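Local coordinates for protein alanine racemase (Enterococcus faecalis, PDB 3E6E) that is a dimeric member of the alanine racemase family, joining an N-terminal TIM-barrel domain to a beta-rich C-terminal domain, at residues E70-R75 against I98-S103; T125-H130 against K159-E164; H255-A260 against I279-I284. The protein carries 1 engineered substitution. All coordinates share one frame; numbering follows the deposited sequence.

Contact 1 (E70-R75 against I98-S103)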
loop_
_atom_site.group_PDB
_atom_site.type_symbol
_atom_site.label_atom_id
_atom_site.label_comp_id
_atom_site.label_asym_id
_atom_site.label_seq_id
_atom_site.Cartn_x
_atom_site.Cartn_y
_atom_site.Cartn_z
ATOM N N GLU A 70 -15.169 7.642 -3.223
ATOM C CA GLU A 70 -15.428 7.022 -1.926
ATOM C C GLU A 70 -16.870 7.287 -1.531
ATOM O O GLU A 70 -17.537 6.424 -0.946
ATOM C CB GLU A 70 -14.481 7.586 -0.862
ATOM C CG GLU A 70 -13.008 7.362 -1.179
ATOM C CD GLU A 70 -12.088 8.036 -0.185
ATOM O OE1 GLU A 70 -10.853 7.894 -0.314
ATOM O OE2 GLU A 70 -12.600 8.709 0.730
ATOM N N ALA A 71 -17.339 8.486 -1.874
ATOM C CA ALA A 71 -18.704 8.928 -1.580
ATOM C C ALA A 71 -19.741 8.082 -2.317
ATOM O O ALA A 71 -20.681 7.567 -1.718
ATOM C CB ALA A 71 -18.864 10.405 -1.963
ATOM N N ILE A 72 -19.571 7.941 -3.623
ATOM C CA ILE A 72 -20.519 7.158 -4.391
ATOM C C ILE A 72 -20.606 5.734 -3.846
ATOM O O ILE A 72 -21.689 5.155 -3.787
ATOM C CB ILE A 72 -20.150 7.186 -5.900
ATOM C CG1 ILE A 72 -20.354 8.615 -6.424
ATOM C CG2 ILE A 72 -20.998 6.200 -6.688
ATOM C CD1 ILE A 72 -20.043 8.811 -7.863
ATOM N N GLU A 73 -19.483 5.177 -3.414
ATOM C CA GLU A 73 -19.512 3.834 -2.870
ATOM C C GLU A 73 -20.509 3.835 -1.725
ATOM O O GLU A 73 -21.394 2.977 -1.666
ATOM C CB GLU A 73 -18.127 3.408 -2.371
ATOM C CG GLU A 73 -18.142 2.116 -1.549
ATOM C CD GLU A 73 -16.765 1.493 -1.363
ATOM O OE1 GLU A 73 -16.327 0.740 -2.261
ATOM O OE2 GLU A 73 -16.122 1.756 -0.323
ATOM N N LEU A 74 -20.394 4.812 -0.829
ATOM C CA LEU A 74 -21.317 4.881 0.304
ATOM C C LEU A 74 -22.781 4.921 -0.127
ATOM O O LEU A 74 -23.650 4.314 0.512
ATOM C CB LEU A 74 -21.014 6.096 1.176
ATOM C CG LEU A 74 -19.693 6.016 1.934
ATOM C CD1 LEU A 74 -19.529 7.233 2.835
ATOM C CD2 LEU A 74 -19.672 4.734 2.758
ATOM N N ARG A 75 -23.058 5.638 -1.207
ATOM C CA ARG A 75 -24.421 5.724 -1.680
ATOM C C ARG A 75 -24.872 4.380 -2.223
ATOM O O ARG A 75 -25.911 3.857 -1.812
ATOM C CB ARG A 75 -24.565 6.808 -2.753
ATOM C CG ARG A 75 -24.610 8.240 -2.211
ATOM C CD ARG A 75 -25.377 8.342 -0.895
ATOM N NE ARG A 75 -25.852 9.704 -0.654
ATOM C CZ ARG A 75 -26.183 10.195 0.539
ATOM N NH1 ARG A 75 -26.083 9.441 1.632
ATOM N NH2 ARG A 75 -26.633 11.439 0.634
ATOM N N ILE A 98 -25.031 16.392 -7.168
ATOM C CA ILE A 98 -26.483 16.532 -7.121
ATOM C C ILE A 98 -27.112 15.137 -7.204
ATOM O O ILE A 98 -28.063 14.817 -6.477
ATOM C CB ILE A 98 -26.992 17.410 -8.320
ATOM C CG1 ILE A 98 -26.413 18.833 -8.222
ATOM C CG2 ILE A 98 -28.514 17.442 -8.365
ATOM C CD1 ILE A 98 -26.780 19.596 -6.959
ATOM N N GLN A 99 -26.563 14.305 -8.085
ATOM C CA GLN A 99 -27.077 12.957 -8.273
ATOM C C GLN A 99 -27.099 12.153 -6.970
ATOM O O GLN A 99 -28.121 11.557 -6.619
ATOM C CB GLN A 99 -26.246 12.227 -9.327
ATOM C CG GLN A 99 -26.990 11.085 -10.009
ATOM C CD GLN A 99 -26.104 10.268 -10.954
ATOM O OE1 GLN A 99 -25.441 10.811 -11.843
ATOM N NE2 GLN A 99 -26.100 8.950 -10.762
ATOM N N TYR A 100 -25.986 12.152 -6.242
ATOM C CA TYR A 100 -25.897 11.402 -4.987
ATOM C C TYR A 100 -26.118 12.253 -3.740
ATOM O O TYR A 100 -25.772 11.834 -2.637
ATOM C CB TYR A 100 -24.527 10.716 -4.882
ATOM C CG TYR A 100 -24.244 9.714 -5.982
ATOM C CD1 TYR A 100 -23.798 10.125 -7.234
ATOM C CD2 TYR A 100 -24.472 8.350 -5.780
ATOM C CE1 TYR A 100 -23.590 9.205 -8.259
ATOM C CE2 TYR A 100 -24.272 7.421 -6.799
ATOM C CZ TYR A 100 -23.835 7.853 -8.038
ATOM O OH TYR A 100 -23.691 6.931 -9.063
ATOM N N ASP A 101 -26.708 13.432 -3.919
ATOM C CA ASP A 101 -26.965 14.380 -2.828
ATOM C C ASP A 101 -25.831 14.367 -1.831
ATOM O O ASP A 101 -26.015 14.071 -0.651
ATOM C CB ASP A 101 -28.275 14.070 -2.097
ATOM C CG ASP A 101 -28.700 15.204 -1.157
ATOM O OD1 ASP A 101 -29.005 16.313 -1.649
ATOM O OD2 ASP A 101 -28.722 14.991 0.073
ATOM N N LEU A 102 -24.645 14.697 -2.310
ATOM C CA LEU A 102 -23.481 14.711 -1.451
ATOM C C LEU A 102 -23.117 16.129 -1.057
ATOM O O LEU A 102 -23.364 17.082 -1.795
ATOM C CB LEU A 102 -22.309 14.081 -2.185
ATOM C CG LEU A 102 -22.649 12.728 -2.794
ATOM C CD1 LEU A 102 -21.637 12.390 -3.858
ATOM C CD2 LEU A 102 -22.688 11.678 -1.704
ATOM N N SER A 103 -22.538 16.267 0.123
ATOM C CA SER A 103 -22.096 17.568 0.573
ATOM C C SER A 103 -20.647 17.713 0.108
ATOM O O SER A 103 -19.879 16.754 0.143
ATOM C CB SER A 103 -22.188 17.653 2.087
ATOM O OG SER A 103 -23.537 17.528 2.501
#
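Ile72 crosses one face of the Tyr100 ring obliquely, its CG1 over the centre, 3.7 Å from the ring centroid and almost on the ring normal, a CH-pi contact. With CG1 anti to the carbonyl carbon (chi1 -67°), both branches of the side chain spread across the ring: CG2 reaches 3.5 Å from Tyr100 CE2, while CD1 covers the CE1 side. One helical turn on, Arg75 meets the same ring at its edge, its CB 3.4 Å from Tyr100 CD2. The arginine chain bends at chi2 and runs past the tyrosine in the opposite direction, bringing its guanidinium to the backbone. There NE donates a nearly straight bond to Tyr100 O (2.9 Å, 163°) lying in both the carbonyl and the guanidinium planes. NH2 bonds Asp101 O at 3.0 Å, but from above that carbonyl's plane.

The two carbonyls belong to the turn that ends helix 94-99. Asp101, with positive phi, is the C-prime residue of a Schellman motif, and the chain then heads for strand 103-106 of the TIM barrel. An arginine cation here probably complements the negative end of the helix. Its NH1 is bound to the carbonyls of Val79 and Asp81, so main-chain oxygens fix the rotation of the guanidinium from both ends. The Asp101 carboxylate is near but not in contact; its OD1 pairs with Arg128. Deeper in, Ala71 CB packs 3.9 Å from Leu102 CD1, and both side chains rest on Ile83 of strand 83-85.

Contact 2 (T125-H130 against K159-E164)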
loop_
_atom_site.group_PDB
_atom_site.type_symbol
_atom_site.label_atom_id
_atom_site.label_comp_id
_atom_site.label_asym_id
_atom_site.label_seq_id
_atom_site.Cartn_x
_atom_site.Cartn_y
_atom_site.Cartn_z
ATOM N N THR A 125 -32.875 20.375 -6.095
ATOM C CA THR A 125 -31.767 19.750 -5.383
ATOM C C THR A 125 -30.618 20.732 -5.178
ATOM O O THR A 125 -29.737 20.857 -6.029
ATOM C CB THR A 125 -31.242 18.510 -6.132
ATOM O OG1 THR A 125 -30.723 18.903 -7.408
ATOM C CG2 THR A 125 -32.359 17.498 -6.333
ATOM N N PRO A 126 -30.635 21.425 -4.044
ATOM C CA PRO A 126 -29.586 22.403 -3.722
ATOM C C PRO A 126 -28.245 21.738 -3.497
ATOM O O PRO A 126 -28.182 20.588 -3.068
ATOM C CB PRO A 126 -30.088 23.051 -2.435
ATOM C CG PRO A 126 -31.566 22.875 -2.508
ATOM C CD PRO A 126 -31.702 21.474 -3.036
ATOM N N LEU A 127 -27.173 22.468 -3.782
ATOM C CA LEU A 127 -25.833 21.947 -3.595
ATOM C C LEU A 127 -25.448 22.145 -2.136
ATOM O O LEU A 127 -25.147 23.265 -1.716
ATOM C CB LEU A 127 -24.832 22.681 -4.492
ATOM C CG LEU A 127 -23.366 22.227 -4.365
ATOM C CD1 LEU A 127 -23.215 20.834 -4.946
ATOM C CD2 LEU A 127 -22.443 23.195 -5.087
ATOM N N ARG A 128 -25.472 21.054 -1.369
ATOM C CA ARG A 128 -25.123 21.083 0.052
ATOM C C ARG A 128 -23.619 21.350 0.166
ATOM O O ARG A 128 -22.817 20.439 -0.027
ATOM C CB ARG A 128 -25.466 19.730 0.697
ATOM C CG ARG A 128 -26.708 19.060 0.102
ATOM C CD ARG A 128 -27.004 17.702 0.744
ATOM N NE ARG A 128 -27.944 17.762 1.865
ATOM C CZ ARG A 128 -29.266 17.855 1.733
ATOM N NH1 ARG A 128 -29.810 17.900 0.525
ATOM N NH2 ARG A 128 -30.047 17.899 2.807
ATOM N N VAL A 129 -23.242 22.593 0.471
ATOM C CA VAL A 129 -21.829 22.963 0.578
ATOM C C VAL A 129 -21.356 23.273 1.988
ATOM O O VAL A 129 -22.119 23.723 2.823
ATOM C CB VAL A 129 -21.472 24.211 -0.290
ATOM C CG1 VAL A 129 -22.154 24.130 -1.647
ATOM C CG2 VAL A 129 -21.844 25.478 0.442
ATOM N N HIS A 130 -20.076 23.026 2.232
ATOM C CA HIS A 130 -19.443 23.305 3.514
ATOM C C HIS A 130 -18.263 24.207 3.164
ATOM O O HIS A 130 -17.441 23.862 2.301
ATOM C CB HIS A 130 -18.949 22.013 4.176
ATOM C CG HIS A 130 -20.033 21.199 4.814
ATOM N ND1 HIS A 130 -20.131 21.033 6.179
ATOM C CD2 HIS A 130 -21.054 20.490 4.276
ATOM C CE1 HIS A 130 -21.165 20.257 6.452
ATOM N NE2 HIS A 130 -21.742 19.913 5.315
ATOM N N LYS A 159 -28.916 30.181 -4.199
ATOM C CA LYS A 159 -30.073 29.422 -3.740
ATOM C C LYS A 159 -30.300 28.167 -4.577
ATOM O O LYS A 159 -31.246 27.415 -4.341
ATOM C CB LYS A 159 -31.357 30.232 -3.935
ATOM C CG LYS A 159 -32.441 29.500 -4.711
ATOM C CD LYS A 159 -32.373 29.826 -6.194
ATOM C CE LYS A 159 -32.882 31.231 -6.474
ATOM N NZ LYS A 159 -32.118 32.259 -5.715
ATOM N N GLU A 160 -29.427 27.947 -5.554
ATOM C CA GLU A 160 -28.999 26.636 -6.027
ATOM C C GLU A 160 -28.078 25.960 -5.016
ATOM O O GLU A 160 -27.860 24.750 -5.073
ATOM C CB GLU A 160 -28.295 26.758 -7.380
ATOM C CG GLU A 160 -29.221 27.115 -8.531
ATOM C CD GLU A 160 -28.967 28.509 -9.071
ATOM O OE1 GLU A 160 -29.013 28.687 -10.307
ATOM O OE2 GLU A 160 -28.721 29.428 -8.260
ATOM N N PHE A 161 -27.541 26.749 -4.092
ATOM C CA PHE A 161 -26.685 26.222 -3.041
ATOM C C PHE A 161 -27.553 26.024 -1.800
ATOM O O PHE A 161 -28.760 26.252 -1.832
ATOM C CB PHE A 161 -25.575 27.226 -2.705
ATOM C CG PHE A 161 -24.671 27.557 -3.862
ATOM C CD1 PHE A 161 -23.796 26.605 -4.378
ATOM C CD2 PHE A 161 -24.681 28.825 -4.425
ATOM C CE1 PHE A 161 -22.949 26.913 -5.433
ATOM C CE2 PHE A 161 -23.836 29.141 -5.483
ATOM C CZ PHE A 161 -22.968 28.184 -5.988
ATOM N N LEU A 162 -26.926 25.597 -0.708
ATOM C CA LEU A 162 -27.622 25.436 0.562
ATOM C C LEU A 162 -26.758 25.902 1.729
ATOM O O LEU A 162 -27.248 26.535 2.664
ATOM C CB LEU A 162 -28.038 23.978 0.766
ATOM C CG LEU A 162 -28.549 23.605 2.158
ATOM C CD1 LEU A 162 -29.654 24.554 2.596
ATOM C CD2 LEU A 162 -29.033 22.164 2.185
ATOM N N TRP A 163 -25.469 25.586 1.666
ATOM C CA TRP A 163 -24.558 25.862 2.771
ATOM C C TRP A 163 -24.802 25.142 4.093
ATOM O O TRP A 163 -25.297 25.736 5.052
ATOM C CB TRP A 163 -24.519 27.361 3.073
ATOM C CG TRP A 163 -23.509 27.738 4.112
ATOM C CD1 TRP A 163 -22.261 27.207 4.273
ATOM C CD2 TRP A 163 -23.656 28.728 5.136
ATOM N NE1 TRP A 163 -21.625 27.807 5.334
ATOM C CE2 TRP A 163 -22.461 28.745 5.881
ATOM C CE3 TRP A 163 -24.682 29.608 5.500
ATOM C CZ2 TRP A 163 -22.264 29.602 6.963
ATOM C CZ3 TRP A 163 -24.484 30.456 6.574
ATOM C CH2 TRP A 163 -23.286 30.447 7.292
ATOM N N GLU A 164 -24.451 23.861 4.138
ATOM C CA GLU A 164 -24.768 23.016 5.259
ATOM C C GLU A 164 -23.906 23.359 6.448
ATOM O O GLU A 164 -24.291 23.090 7.584
ATOM C CB GLU A 164 -24.561 21.563 4.874
ATOM C CG GLU A 164 -25.763 20.702 5.103
ATOM C CD GLU A 164 -25.592 19.352 4.480
ATOM O OE1 GLU A 164 -24.682 18.610 4.917
ATOM O OE2 GLU A 164 -26.363 19.044 3.544
#
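Glu164 OE1 is gripped twice: by His130 NE2 (3.2 Å, 162°) and, probably, by Ser103 OG, on the neighbouring strand 103-106. The carboxylate oxygen lies close to the imidazole plane, whereas the histidine approaches from above the carboxylate plane, the two groups standing almost perpendicular. Glu164 CB sits 3.3 Å from His130 NE2, and the chain, extended beyond CG, carries OE2 across to Arg128. OE2 forms a salt bridge with Arg128 NE at 2.6 Å; as a hydrogen bond it is weak, since the N-H is strongly bent. A bend at chi3 turns the guanidinium so that Leu162 CD2 lies over one of its faces.

The main chains meet by a single bridge between Leu127 and Phe161. Its firm bond is Leu127 N to Glu160 O, 2.7 Å and in the carbonyl plane; Leu162 N to Leu127 O and Glu164 N to Val129 O are weak. Away from the charges, Leu127 CD2 touches the edge of the Phe161 ring, 3.7 Å from CD1, and the ring also packs on Leu112 and Leu116 of helix 109-117. Trp163 packs on helix 145-158, the helix of the beta-alpha-beta crossover that links strand 129-132 to its parallel neighbour 165-167 in the TIM barrel.

On its other nitrogen, ND1, His130 is hydrogen-bonded to His203. Set between an arginine and a histidine N-H, the buried Glu164 carboxylate is probably ionised, and its charge would tend to raise the proton affinity of His130.

Contact 3 (H255-A260 against I279-I284)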
loop_
_atom_site.group_PDB
_atom_site.type_symbol
_atom_site.label_atom_id
_atom_site.label_comp_id
_atom_site.label_asym_id
_atom_site.label_seq_id
_atom_site.Cartn_x
_atom_site.Cartn_y
_atom_site.Cartn_z
ATOM N N HIS A 255 6.738 -22.736 6.122
ATOM C CA HIS A 255 8.017 -23.429 5.965
ATOM C C HIS A 255 8.822 -23.378 7.264
ATOM O O HIS A 255 8.896 -22.328 7.916
ATOM C CB HIS A 255 8.855 -22.802 4.850
ATOM C CG HIS A 255 10.036 -23.631 4.448
ATOM N ND1 HIS A 255 11.245 -23.079 4.075
ATOM C CD2 HIS A 255 10.180 -24.972 4.309
ATOM C CE1 HIS A 255 12.080 -24.041 3.724
ATOM N NE2 HIS A 255 11.458 -25.199 3.857
ATOM N N VAL A 256 9.426 -24.506 7.632
ATOM C CA VAL A 256 10.221 -24.595 8.851
ATOM C C VAL A 256 11.471 -25.435 8.605
ATOM O O VAL A 256 11.406 -26.523 8.034
ATOM C CB VAL A 256 9.429 -25.253 9.994
ATOM C CG1 VAL A 256 10.280 -25.294 11.258
ATOM C CG2 VAL A 256 8.127 -24.507 10.236
ATOM N N LYS A 257 12.609 -24.933 9.055
ATOM C CA LYS A 257 13.850 -25.641 8.869
ATOM C C LYS A 257 14.807 -25.326 9.996
ATOM O O LYS A 257 14.567 -24.427 10.800
ATOM C CB LYS A 257 14.493 -25.250 7.533
ATOM C CG LYS A 257 14.832 -23.780 7.395
ATOM C CD LYS A 257 15.583 -23.503 6.097
ATOM C CE LYS A 257 15.711 -21.988 5.818
ATOM N NZ LYS A 257 14.389 -21.348 5.516
ATOM N N ARG A 258 15.890 -26.090 10.059
ATOM C CA ARG A 258 16.914 -25.873 11.061
ATOM C C ARG A 258 18.117 -25.554 10.191
ATOM O O ARG A 258 18.316 -26.192 9.161
ATOM C CB ARG A 258 17.166 -27.151 11.877
ATOM C CG ARG A 258 17.702 -26.901 13.294
ATOM C CD ARG A 258 18.522 -28.070 13.843
ATOM N NE ARG A 258 17.745 -29.304 13.977
ATOM C CZ ARG A 258 18.077 -30.469 13.414
ATOM N NH1 ARG A 258 19.174 -30.567 12.674
ATOM N NH2 ARG A 258 17.312 -31.539 13.589
ATOM N N LEU A 259 18.884 -24.536 10.564
ATOM C CA LEU A 259 20.082 -24.181 9.807
ATOM C C LEU A 259 21.261 -24.315 10.760
ATOM O O LEU A 259 21.101 -24.192 11.979
ATOM C CB LEU A 259 20.007 -22.739 9.262
ATOM C CG LEU A 259 19.142 -22.395 8.034
ATOM C CD1 LEU A 259 19.162 -20.876 7.801
ATOM C CD2 LEU A 259 19.654 -23.123 6.798
ATOM N N ALA A 260 22.437 -24.580 10.200
ATOM C CA ALA A 260 23.660 -24.723 10.989
ATOM C C ALA A 260 24.373 -23.383 11.116
ATOM O O ALA A 260 24.321 -22.559 10.203
ATOM C CB ALA A 260 24.589 -25.728 10.327
ATOM N N ILE A 279 14.360 -21.672 11.723
ATOM C CA ILE A 279 13.853 -20.571 10.920
ATOM C C ILE A 279 12.472 -20.855 10.312
ATOM O O ILE A 279 12.245 -21.912 9.721
ATOM C CB ILE A 279 14.853 -20.255 9.772
ATOM C CG1 ILE A 279 16.205 -19.823 10.350
ATOM C CG2 ILE A 279 14.298 -19.183 8.859
ATOM C CD1 ILE A 279 16.164 -18.543 11.179
ATOM N N GLY A 280 11.555 -19.899 10.462
ATOM C CA GLY A 280 10.215 -20.048 9.917
ATOM C C GLY A 280 10.016 -19.069 8.778
ATOM O O GLY A 280 10.655 -18.013 8.747
ATOM N N THR A 281 9.153 -19.407 7.827
ATOM C CA THR A 281 8.902 -18.520 6.699
ATOM C C THR A 281 7.421 -18.195 6.675
ATOM O O THR A 281 6.577 -19.086 6.690
ATOM C CB THR A 281 9.315 -19.167 5.356
ATOM O OG1 THR A 281 10.713 -19.451 5.374
ATOM C CG2 THR A 281 9.054 -18.221 4.195
ATOM N N VAL A 282 7.124 -16.901 6.642
ATOM C CA VAL A 282 5.753 -16.408 6.642
ATOM C C VAL A 282 5.402 -15.712 5.321
ATOM O O VAL A 282 6.131 -14.824 4.865
ATOM C CB VAL A 282 5.559 -15.425 7.807
ATOM C CG1 VAL A 282 4.109 -14.982 7.878
ATOM C CG2 VAL A 282 5.999 -16.077 9.115
ATOM N N PRO A 283 4.275 -16.099 4.701
ATOM C CA PRO A 283 3.788 -15.550 3.431
ATOM C C PRO A 283 3.205 -14.125 3.443
ATOM O O PRO A 283 2.086 -13.882 2.967
ATOM C CB PRO A 283 2.780 -16.606 2.968
ATOM C CG PRO A 283 2.229 -17.105 4.243
ATOM C CD PRO A 283 3.462 -17.257 5.105
ATOM N N ILE A 284 3.984 -13.187 3.975
ATOM C CA ILE A 284 3.587 -11.785 4.032
ATOM C C ILE A 284 4.844 -10.968 3.803
ATOM O O ILE A 284 5.867 -11.200 4.450
ATOM C CB ILE A 284 2.964 -11.422 5.400
ATOM C CG1 ILE A 284 2.457 -9.982 5.377
ATOM C CG2 ILE A 284 3.979 -11.626 6.516
ATOM C CD1 ILE A 284 1.823 -9.542 6.699
#
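Lys257 and Ile279 form the best-bonded pair of these antiparallel strands, each donating to the other: Lys257 N to Ile279 O at 3.1 Å and Ile279 N to Lys257 O at 2.9 Å, both in the carbonyl planes. Val256 and Gly280 follow as a non-hydrogen-bonded pair, in which Val256 CA makes a CA-H...O contact with Ile279 O. The N-to-C directions of strands 255-259 and 279-282 differ by 161°, close to antiparallel.

The face bearing His255, Lys257, Ile279 and Thr281 is densely filled. Lys257 has CG in the crowded position between backbone N and carbonyl carbon (chi1 61°), then extends and bends at chi4, so that NZ arrives 4.0 Å from Ile279 CG2. His255 and Thr281 lie side by side, their CB atoms 3.7 Å apart. At the end of the pair, Leu259 CD1 rests 4.0 Å from Ile279 CG1, and both side chains also touch Ile265. The polar tips are claimed by the second subunit: His255 ND1, Lys257 NZ and Thr281 OG1 all bond Arg139 O of that chain, and NZ bonds its Gly138 O as well.

By contrast, the face of Val256 is thinly furnished. Gly280 brings no side chain to meet the valine, which is partly exposed and touches Val327, and Arg258 is exposed and makes a long, weak ion pair with Glu276. Arg139 is a residue of a DCS pocket, and the side chain of Thr281 is about 10 Å from a bound DCS. Such a beta-domain sheet set against the partner's barrel is characteristic of the head-to-tail alanine racemase dimer.

How the contacts relate
Contacts 1 and 2 are neighbours in the TIM barrel, whereas contact 3 lies in the C-terminal beta domain, across the chain's centre and about 48 and 60 Å away between centres. Contact 1 is partly buried, joining outer helix 68-76 to the end of helix 94-99; contact 2 is buried, between a strand and the loop preceding the next one. They are joined by a salt bridge, Asp101 to Arg128, and a probable hydrogen bond, Ser103 to Glu164. Contact 1 relies on arginine-to-carbonyl bonds and contact 2 on a carboxylate between an arginine and a histidine. Contact 3 instead uses regular strand pairing and sends its polar tips to the second subunit.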